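BH2621 protein (Bacillus halodurans, PDB 2QML) is of uncharacterised function but, as a GNAT-fold protein, probably acts as an N-acyltransferase, perhaps transferring fatty acyl groups in siderophore biosynthesis. Local coordinates at residues K7-F11 against S23-V27; V32-H36 against I52-K58; H69-M73 against Y84-W89. One frame throughout, in Å; residues are numbered along the deposited sequence.

Contact 1: residues K7-F11 against S23-V27; sequences KLAPF and SFRHV
The edge of the GNAT beta sheet begins here: residues 7-10 approach as an extended coil, and Phe11 opens strand 11-15, antiparallel to strand 20-26. End to end, residues 7-11 and 23-26 run 156° apart. Ser23 contributes mainly backbone, its CA lying 3.4 Å from Phe11 O in a CA-H...O contact, while its CB points away. Phe24 pairs with Phe11 as an antiparallel hydrogen-bonded pair, CA-CA 5.3 Å: Phe24 N donates to Phe11 O at 2.8 Å, and Phe11 N to Phe24 O at 3.0 Å. Both side chains lie on the sheet face covered by helix 123-135. Phe11 in rotamer p and Phe24 in m bring their rings nearly parallel, planes 19° apart and centroids at 4.5 Å, but slid so far that they barely overlap; Phe24 CB sits over the Phe11 ring, 3.9 Å from its centroid. Arg25 turns its side chain away to a salt bridge with Asp31, and its CA meets Pro10 CB at 4.1 Å. His26, chi1 m, swings its imidazole alongside the coil, where Pro10 CD makes an off-centre CH-pi contact, 4.2 Å from the ring centroid. Beyond the bridged pair, this ring takes over from the backbone as donor: its edge meets the coil in a near-linear hydrogen bond, His26 NE2 to Leu8 O, at 2.7 Å.

Contact 2: residues V32-H36 against I52-K58; sequences VDMLH and IPLVDYK
Val32 starts a helical turn whose side chains fit against the first turn of helix 54-65. The short axes of 32-36 and 54-58 pass 10.0 Å apart, with 111° between their N-to-C directions; the closest CA pairs are Val32-Lys58 at 6.2 Å and His36-Leu54 at 6.5 Å. Val32, chi1 p, points toward the other helix and inserts CG2 among three side chains: 3.4 Å from Lys58 CG, 3.7 Å from Tyr57 CD2 at the ring edge, and 4.1 Å from Leu54 CD1. Asp33, chi1 m, sends its carboxylate along the exposed border, OD1 lying 3.5 Å from Leu54 CD2. A water donates to Asp33 OD1 at 2.7 Å and weakly accepts from Lys58 NZ at 2.9 Å, linking the opposite charges indirectly. In the acetyltransferase (GNAT) domain these are the first and last of the three helices between strands 20-26 and 70-77, packed here across each other at a steep angle. Leu35, chi1 m, faces inward, its CB 3.8 Å from Tyr57 CE2 and 3.5 Å from Tyr57 OH; it also touches Leu61, one turn farther along helix 54-65. His36 N closes the turn on Val32 O at 2.9 Å, and its CA lies over one face of the Tyr57 ring, which the t rotamer of Tyr57 extends toward helix 32-38. Also in t, the His36 imidazole receives Leu54 CD1 over its face, 4.0 Å from the centroid, while His36 NE2 donates at 2.8 Å to Ile52 O, just before the N-cap residue Pro53.

Contact 3: residues H69-M73 against Y84-W89; sequences HQTLM and YWESYW
His69 lays its imidazole beside Tyr88, CD2 3.8 Å from Tyr88 CB, while its ND1 and NE2 are hydrogen-bonded to Asp67 and Asp93 respectively. Its backbone O accepts from Trp89 N at 3.1 Å, opening an antiparallel ladder whose short strand axes pass 4.5 Å apart at 166°. Thr71-Ser87 and Met73-Trp85 are hydrogen-bonded pairs, CA-CA 5.1 and 5.0 Å: Thr71 N to Ser87 O 2.8 Å, Ser87 N to Thr71 O 2.9 Å, Met73 N to Trp85 O and Trp85 N to Met73 O both 2.9 Å. The non-hydrogen-bonded pair Leu72-Glu86, CA-CA 4.7 Å, falls between them, and Gln70-Tyr88, 4.2 Å, precedes Thr71-Ser87. Gln70, Leu72 and Glu86 face helix 54-65. There Leu72 CG lies 4.0 Å from Tyr84 CE1, Tyr84 OH gives Glu86 OE2 a very short 2.5 Å hydrogen bond, and a water donates to Gln70 OE1 (2.4 Å) and Glu86 OE1 (3.0 Å). Trp85, chi1 m, enters the opposite layer against helix 123-135, near Phe24. Strands 70-77 and 80-89 thus form a buried beta hairpin in the central sheet of a GNAT fold, helices packed on both faces.

In the fold
From the N terminus, contact 1 closes first, bringing the entering coil and the start of strand 11-15 back onto strand 20-26 at the sheet edge. The chain then leaves the sheet, and contact 2 closes the loop between helices 32-38 and 54-65. Contact 3 follows, folding strand 80-89 onto strand 70-77. The three loops run in series, with neither nesting nor crossing. Strand 70-77 neighbours strand 20-26, so contacts 1 and 3 share one sheet, tied by Val27 N to Leu72 O and Leu8 N to Thr71 OG1, both at 2.9 Å. Leu35 joins contact 2 to both others, packing on Val27 and Tyr84.

Contact 1: residues K7-F11 against S23-V27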
# COMPACT_ATOMS: atom_id res chain seq x y z
N LYS A 7 -7.04 -3.00 13.65
CA LYS A 7 -6.96 -3.22 12.19
C LYS A 7 -7.59 -2.12 11.38
O LYS A 7 -8.54 -1.49 11.80
CB LYS A 7 -7.63 -4.54 11.79
CG LYS A 7 -7.08 -5.78 12.50
CD LYS A 7 -5.86 -6.42 11.83
CE LYS A 7 -5.20 -7.49 12.73
NZ LYS A 7 -4.57 -8.65 12.00
N LEU A 8 -7.05 -1.89 10.20
CA LEU A 8 -7.59 -0.90 9.31
C LEU A 8 -8.95 -1.39 8.83
O LEU A 8 -9.07 -2.50 8.33
CB LEU A 8 -6.65 -0.68 8.13
CG LEU A 8 -7.05 0.41 7.10
CD1 LEU A 8 -7.16 1.83 7.80
CD2 LEU A 8 -6.11 0.52 5.92
N ALA A 9 -9.99 -0.60 8.98
CA ALA A 9 -11.31 -1.05 8.60
C ALA A 9 -11.56 -1.06 7.10
O ALA A 9 -11.06 -0.20 6.36
CB ALA A 9 -12.38 -0.12 9.23
N PRO A 10 -12.44 -1.97 6.66
CA PRO A 10 -12.87 -1.94 5.26
C PRO A 10 -13.67 -0.67 4.96
O PRO A 10 -14.28 -0.08 5.87
CB PRO A 10 -13.77 -3.18 5.14
CG PRO A 10 -14.33 -3.34 6.45
CD PRO A 10 -13.18 -3.01 7.39
N PHE A 11 -13.63 -0.27 3.69
CA PHE A 11 -14.31 0.94 3.28
C PHE A 11 -14.65 0.92 1.81
O PHE A 11 -14.09 0.14 1.05
CB PHE A 11 -13.48 2.19 3.64
CG PHE A 11 -12.15 2.27 2.97
CD1 PHE A 11 -11.03 1.69 3.54
CD2 PHE A 11 -12.02 2.92 1.75
CE1 PHE A 11 -9.76 1.81 2.88
CE2 PHE A 11 -10.78 3.01 1.11
CZ PHE A 11 -9.70 2.47 1.66
N SER A 23 -13.37 0.07 -3.52
CA SER A 23 -13.70 -0.64 -2.28
C SER A 23 -12.55 -1.53 -1.82
O SER A 23 -11.84 -2.18 -2.60
CB SER A 23 -14.97 -1.42 -2.38
OG SER A 23 -14.98 -2.29 -3.44
N PHE A 24 -12.37 -1.48 -0.52
CA PHE A 24 -11.28 -2.19 0.17
C PHE A 24 -11.84 -3.09 1.24
O PHE A 24 -12.63 -2.66 2.10
CB PHE A 24 -10.35 -1.19 0.82
CG PHE A 24 -9.46 -0.44 -0.12
CD1 PHE A 24 -9.97 0.60 -0.88
CD2 PHE A 24 -8.11 -0.69 -0.19
CE1 PHE A 24 -9.15 1.36 -1.74
CE2 PHE A 24 -7.27 0.05 -1.06
CZ PHE A 24 -7.80 1.04 -1.83
N ARG A 25 -11.44 -4.35 1.23
CA ARG A 25 -11.90 -5.33 2.18
C ARG A 25 -10.72 -6.09 2.74
O ARG A 25 -9.68 -6.16 2.12
CB ARG A 25 -12.87 -6.32 1.52
CG ARG A 25 -12.32 -7.17 0.38
CD ARG A 25 -13.22 -8.30 0.01
NE ARG A 25 -12.72 -9.11 -1.10
CZ ARG A 25 -11.83 -10.08 -0.96
NH1 ARG A 25 -11.28 -10.31 0.20
NH2 ARG A 25 -11.43 -10.78 -2.01
N HIS A 26 -10.94 -6.70 3.88
CA HIS A 26 -9.95 -7.56 4.49
C HIS A 26 -9.74 -8.79 3.63
O HIS A 26 -10.68 -9.38 3.08
CB HIS A 26 -10.33 -8.00 5.91
CG HIS A 26 -10.24 -6.90 6.93
ND1 HIS A 26 -10.78 -7.02 8.18
CD2 HIS A 26 -9.81 -5.62 6.83
CE1 HIS A 26 -10.59 -5.89 8.85
NE2 HIS A 26 -9.98 -5.03 8.06
N VAL A 27 -8.47 -9.13 3.48
CA VAL A 27 -8.12 -10.38 2.86
C VAL A 27 -8.58 -11.57 3.78
O VAL A 27 -8.60 -11.48 5.02
CB VAL A 27 -6.61 -10.43 2.60
CG1 VAL A 27 -6.13 -11.85 2.28
CG2 VAL A 27 -6.17 -9.39 1.52

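Contact 2: residues V32-H36 against I52-K58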
# COMPACT_ATOMS: atom_id res chain seq x y z
N VAL A 32 -6.51 -16.87 -1.46
CA VAL A 32 -5.15 -17.37 -1.65
C VAL A 32 -4.82 -17.66 -3.10
O VAL A 32 -3.70 -17.35 -3.51
CB VAL A 32 -4.83 -18.59 -0.72
CG1 VAL A 32 -5.60 -19.82 -1.11
CG2 VAL A 32 -3.29 -18.85 -0.74
N ASP A 33 -5.72 -18.27 -3.86
CA ASP A 33 -5.41 -18.57 -5.26
C ASP A 33 -5.22 -17.28 -6.09
O ASP A 33 -4.32 -17.20 -6.94
CB ASP A 33 -6.49 -19.47 -5.88
CG ASP A 33 -6.66 -20.78 -5.13
OD1 ASP A 33 -5.70 -21.53 -4.94
OD2 ASP A 33 -7.77 -21.06 -4.70
N MSE A 34 -6.09 -16.31 -5.88
CA MSE A 34 -6.01 -15.06 -6.59
C MSE A 34 -4.74 -14.31 -6.25
O MSE A 34 -4.04 -13.83 -7.14
CB MSE A 34 -7.22 -14.18 -6.26
CG MSE A 34 -7.19 -12.81 -6.92
SE MSE A 34 -8.88 -11.89 -6.62
CE MSE A 34 -8.76 -11.52 -4.77
N LEU A 35 -4.44 -14.21 -4.97
CA LEU A 35 -3.24 -13.50 -4.51
C LEU A 35 -1.97 -14.22 -5.02
O LEU A 35 -0.99 -13.57 -5.47
CB LEU A 35 -3.25 -13.33 -3.00
CG LEU A 35 -4.33 -12.40 -2.44
CD1 LEU A 35 -4.23 -12.37 -0.92
CD2 LEU A 35 -4.22 -11.02 -3.05
N HIS A 36 -1.98 -15.55 -4.96
CA HIS A 36 -0.86 -16.37 -5.49
C HIS A 36 -0.60 -16.06 -6.97
O HIS A 36 0.54 -15.92 -7.40
CB HIS A 36 -1.18 -17.83 -5.25
CG HIS A 36 -0.18 -18.76 -5.84
ND1 HIS A 36 -0.42 -19.47 -7.01
CD2 HIS A 36 1.09 -19.07 -5.47
CE1 HIS A 36 0.65 -20.18 -7.30
NE2 HIS A 36 1.57 -19.97 -6.38
N ILE A 52 6.24 -18.23 -5.38
CA ILE A 52 6.49 -19.49 -4.70
C ILE A 52 5.31 -20.45 -4.89
O ILE A 52 4.20 -20.01 -5.31
CB ILE A 52 6.77 -19.20 -3.17
CG1 ILE A 52 5.56 -18.60 -2.46
CG2 ILE A 52 8.00 -18.28 -3.06
CD1 ILE A 52 5.75 -18.34 -0.96
N PRO A 53 5.53 -21.75 -4.61
CA PRO A 53 4.44 -22.72 -4.71
C PRO A 53 3.24 -22.32 -3.87
O PRO A 53 3.37 -21.67 -2.79
CB PRO A 53 5.10 -24.02 -4.22
CG PRO A 53 6.51 -23.83 -4.55
CD PRO A 53 6.79 -22.40 -4.24
N LEU A 54 2.06 -22.65 -4.39
CA LEU A 54 0.79 -22.35 -3.72
C LEU A 54 0.77 -22.86 -2.25
O LEU A 54 0.35 -22.11 -1.39
CB LEU A 54 -0.37 -22.96 -4.53
CG LEU A 54 -1.77 -22.68 -3.97
CD1 LEU A 54 -2.06 -21.18 -3.93
CD2 LEU A 54 -2.80 -23.46 -4.76
N VAL A 55 1.31 -24.05 -1.98
CA VAL A 55 1.35 -24.59 -0.63
C VAL A 55 2.09 -23.66 0.34
O VAL A 55 1.65 -23.43 1.46
CB VAL A 55 1.94 -26.07 -0.61
CG1 VAL A 55 3.42 -26.13 -1.00
CG2 VAL A 55 1.73 -26.68 0.76
N ASP A 56 3.19 -23.10 -0.13
CA ASP A 56 3.98 -22.18 0.68
C ASP A 56 3.28 -20.84 0.80
O ASP A 56 3.26 -20.25 1.91
CB ASP A 56 5.32 -21.99 0.07
CG ASP A 56 6.11 -23.28 0.03
OD1 ASP A 56 6.06 -24.13 0.97
OD2 ASP A 56 6.78 -23.45 -1.03
N TYR A 57 2.75 -20.33 -0.32
CA TYR A 57 2.04 -19.06 -0.28
C TYR A 57 0.88 -19.13 0.72
O TYR A 57 0.68 -18.19 1.46
CB TYR A 57 1.59 -18.55 -1.69
CG TYR A 57 1.09 -17.13 -1.56
CD1 TYR A 57 1.97 -16.07 -1.36
CD2 TYR A 57 -0.28 -16.86 -1.56
CE1 TYR A 57 1.50 -14.80 -1.19
CE2 TYR A 57 -0.75 -15.60 -1.36
CZ TYR A 57 0.15 -14.58 -1.18
OH TYR A 57 -0.39 -13.35 -0.97
N LYS A 58 0.15 -20.24 0.76
CA LYS A 58 -0.92 -20.45 1.74
C LYS A 58 -0.42 -20.27 3.20
O LYS A 58 -1.02 -19.53 3.99
CB LYS A 58 -1.55 -21.84 1.55
CG LYS A 58 -2.47 -21.94 0.37
CD LYS A 58 -3.09 -23.37 0.23
CE LYS A 58 -4.06 -23.46 -0.97
NZ LYS A 58 -4.50 -24.86 -1.26
O HOH W 1 -6.25 -23.48 -3.17

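Contact 3: residues H69-M73 against Y84-W89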
# COMPACT_ATOMS: atom_id res chain seq x y z
N HIS A 69 0.30 -6.57 13.93
CA HIS A 69 0.77 -5.23 13.60
C HIS A 69 0.34 -4.78 12.21
O HIS A 69 0.67 -3.66 11.84
CB HIS A 69 2.32 -5.11 13.77
CG HIS A 69 3.16 -5.24 12.52
ND1 HIS A 69 3.39 -6.44 11.89
CD2 HIS A 69 3.94 -4.33 11.87
CE1 HIS A 69 4.22 -6.25 10.86
NE2 HIS A 69 4.57 -4.98 10.83
N GLN A 70 -0.37 -5.64 11.45
CA GLN A 70 -0.76 -5.28 10.10
C GLN A 70 -2.16 -5.77 9.69
O GLN A 70 -2.74 -6.66 10.30
CB GLN A 70 0.28 -5.78 9.09
CG GLN A 70 0.41 -7.31 8.96
CD GLN A 70 1.43 -7.69 7.93
OE1 GLN A 70 1.57 -7.03 6.90
NE2 GLN A 70 2.19 -8.75 8.21
N THR A 71 -2.69 -5.10 8.66
CA THR A 71 -3.96 -5.39 8.03
C THR A 71 -3.69 -5.64 6.56
O THR A 71 -3.01 -4.83 5.92
CB THR A 71 -4.97 -4.22 8.14
OG1 THR A 71 -5.09 -3.90 9.52
CG2 THR A 71 -6.34 -4.57 7.57
N LEU A 72 -4.15 -6.78 6.04
CA LEU A 72 -4.07 -7.12 4.61
C LEU A 72 -5.38 -6.81 3.96
O LEU A 72 -6.45 -7.29 4.45
CB LEU A 72 -3.76 -8.59 4.40
CG LEU A 72 -2.28 -8.99 4.53
CD1 LEU A 72 -1.62 -8.52 5.84
CD2 LEU A 72 -2.16 -10.51 4.37
N MSE A 73 -5.34 -6.10 2.84
CA MSE A 73 -6.57 -5.78 2.12
C MSE A 73 -6.48 -5.98 0.63
O MSE A 73 -5.39 -5.87 0.01
CB MSE A 73 -6.99 -4.33 2.38
CG MSE A 73 -6.96 -3.93 3.83
SE MSE A 73 -7.61 -2.12 4.03
CE MSE A 73 -9.45 -2.42 4.47
N TYR A 84 -3.49 -5.36 -3.87
CA TYR A 84 -3.21 -5.96 -2.58
C TYR A 84 -2.43 -4.91 -1.77
O TYR A 84 -1.53 -4.25 -2.31
CB TYR A 84 -2.48 -7.31 -2.73
CG TYR A 84 -1.88 -7.90 -1.47
CD1 TYR A 84 -2.65 -8.65 -0.56
CD2 TYR A 84 -0.54 -7.72 -1.17
CE1 TYR A 84 -2.09 -9.20 0.58
CE2 TYR A 84 0.01 -8.28 -0.06
CZ TYR A 84 -0.79 -9.00 0.83
OH TYR A 84 -0.23 -9.54 1.95
N TRP A 85 -2.75 -4.86 -0.49
CA TRP A 85 -2.27 -3.84 0.40
C TRP A 85 -1.93 -4.42 1.76
O TRP A 85 -2.66 -5.27 2.31
CB TRP A 85 -3.34 -2.72 0.59
CG TRP A 85 -3.88 -2.20 -0.69
CD1 TRP A 85 -4.78 -2.84 -1.53
CD2 TRP A 85 -3.51 -1.00 -1.35
NE1 TRP A 85 -4.99 -2.11 -2.59
CE2 TRP A 85 -4.23 -0.97 -2.57
CE3 TRP A 85 -2.65 0.07 -1.04
CZ2 TRP A 85 -4.13 0.08 -3.48
CZ3 TRP A 85 -2.58 1.12 -1.92
CH2 TRP A 85 -3.30 1.11 -3.13
N GLU A 86 -0.79 -4.01 2.30
CA GLU A 86 -0.43 -4.31 3.68
C GLU A 86 -0.28 -2.95 4.36
O GLU A 86 0.59 -2.17 4.08
CB GLU A 86 0.83 -5.16 3.78
CG GLU A 86 0.69 -6.51 3.15
CD GLU A 86 1.99 -7.31 3.11
OE1 GLU A 86 3.06 -6.77 3.48
OE2 GLU A 86 1.92 -8.50 2.67
N SER A 87 -1.16 -2.69 5.29
CA SER A 87 -1.17 -1.50 6.17
C SER A 87 -0.58 -1.91 7.54
O SER A 87 -1.05 -2.84 8.19
CB SER A 87 -2.58 -0.98 6.29
OG SER A 87 -2.66 0.04 7.22
N TYR A 88 0.44 -1.19 8.04
CA TYR A 88 1.10 -1.61 9.27
C TYR A 88 1.53 -0.45 10.17
O TYR A 88 1.57 0.69 9.73
CB TYR A 88 2.30 -2.51 8.93
CG TYR A 88 3.40 -1.81 8.12
CD1 TYR A 88 4.44 -1.18 8.78
CD2 TYR A 88 3.42 -1.83 6.72
CE1 TYR A 88 5.44 -0.52 8.05
CE2 TYR A 88 4.44 -1.16 6.00
CZ TYR A 88 5.43 -0.55 6.70
OH TYR A 88 6.47 0.12 6.03
N TRP A 89 1.77 -0.79 11.44
CA TRP A 89 2.34 0.11 12.43
C TRP A 89 3.84 0.04 12.33
O TRP A 89 4.45 -1.05 12.39
CB TRP A 89 1.93 -0.27 13.85
CG TRP A 89 0.45 -0.15 14.11
CD1 TRP A 89 -0.45 -1.18 14.24
CD2 TRP A 89 -0.31 1.06 14.24
NE1 TRP A 89 -1.70 -0.69 14.49
CE2 TRP A 89 -1.65 0.68 14.50
CE3 TRP A 89 -0.00 2.43 14.23
CZ2 TRP A 89 -2.66 1.61 14.68
CZ3 TRP A 89 -1.00 3.34 14.43
CH2 TRP A 89 -2.32 2.93 14.66
O HOH W 2 3.51 -5.73 6.29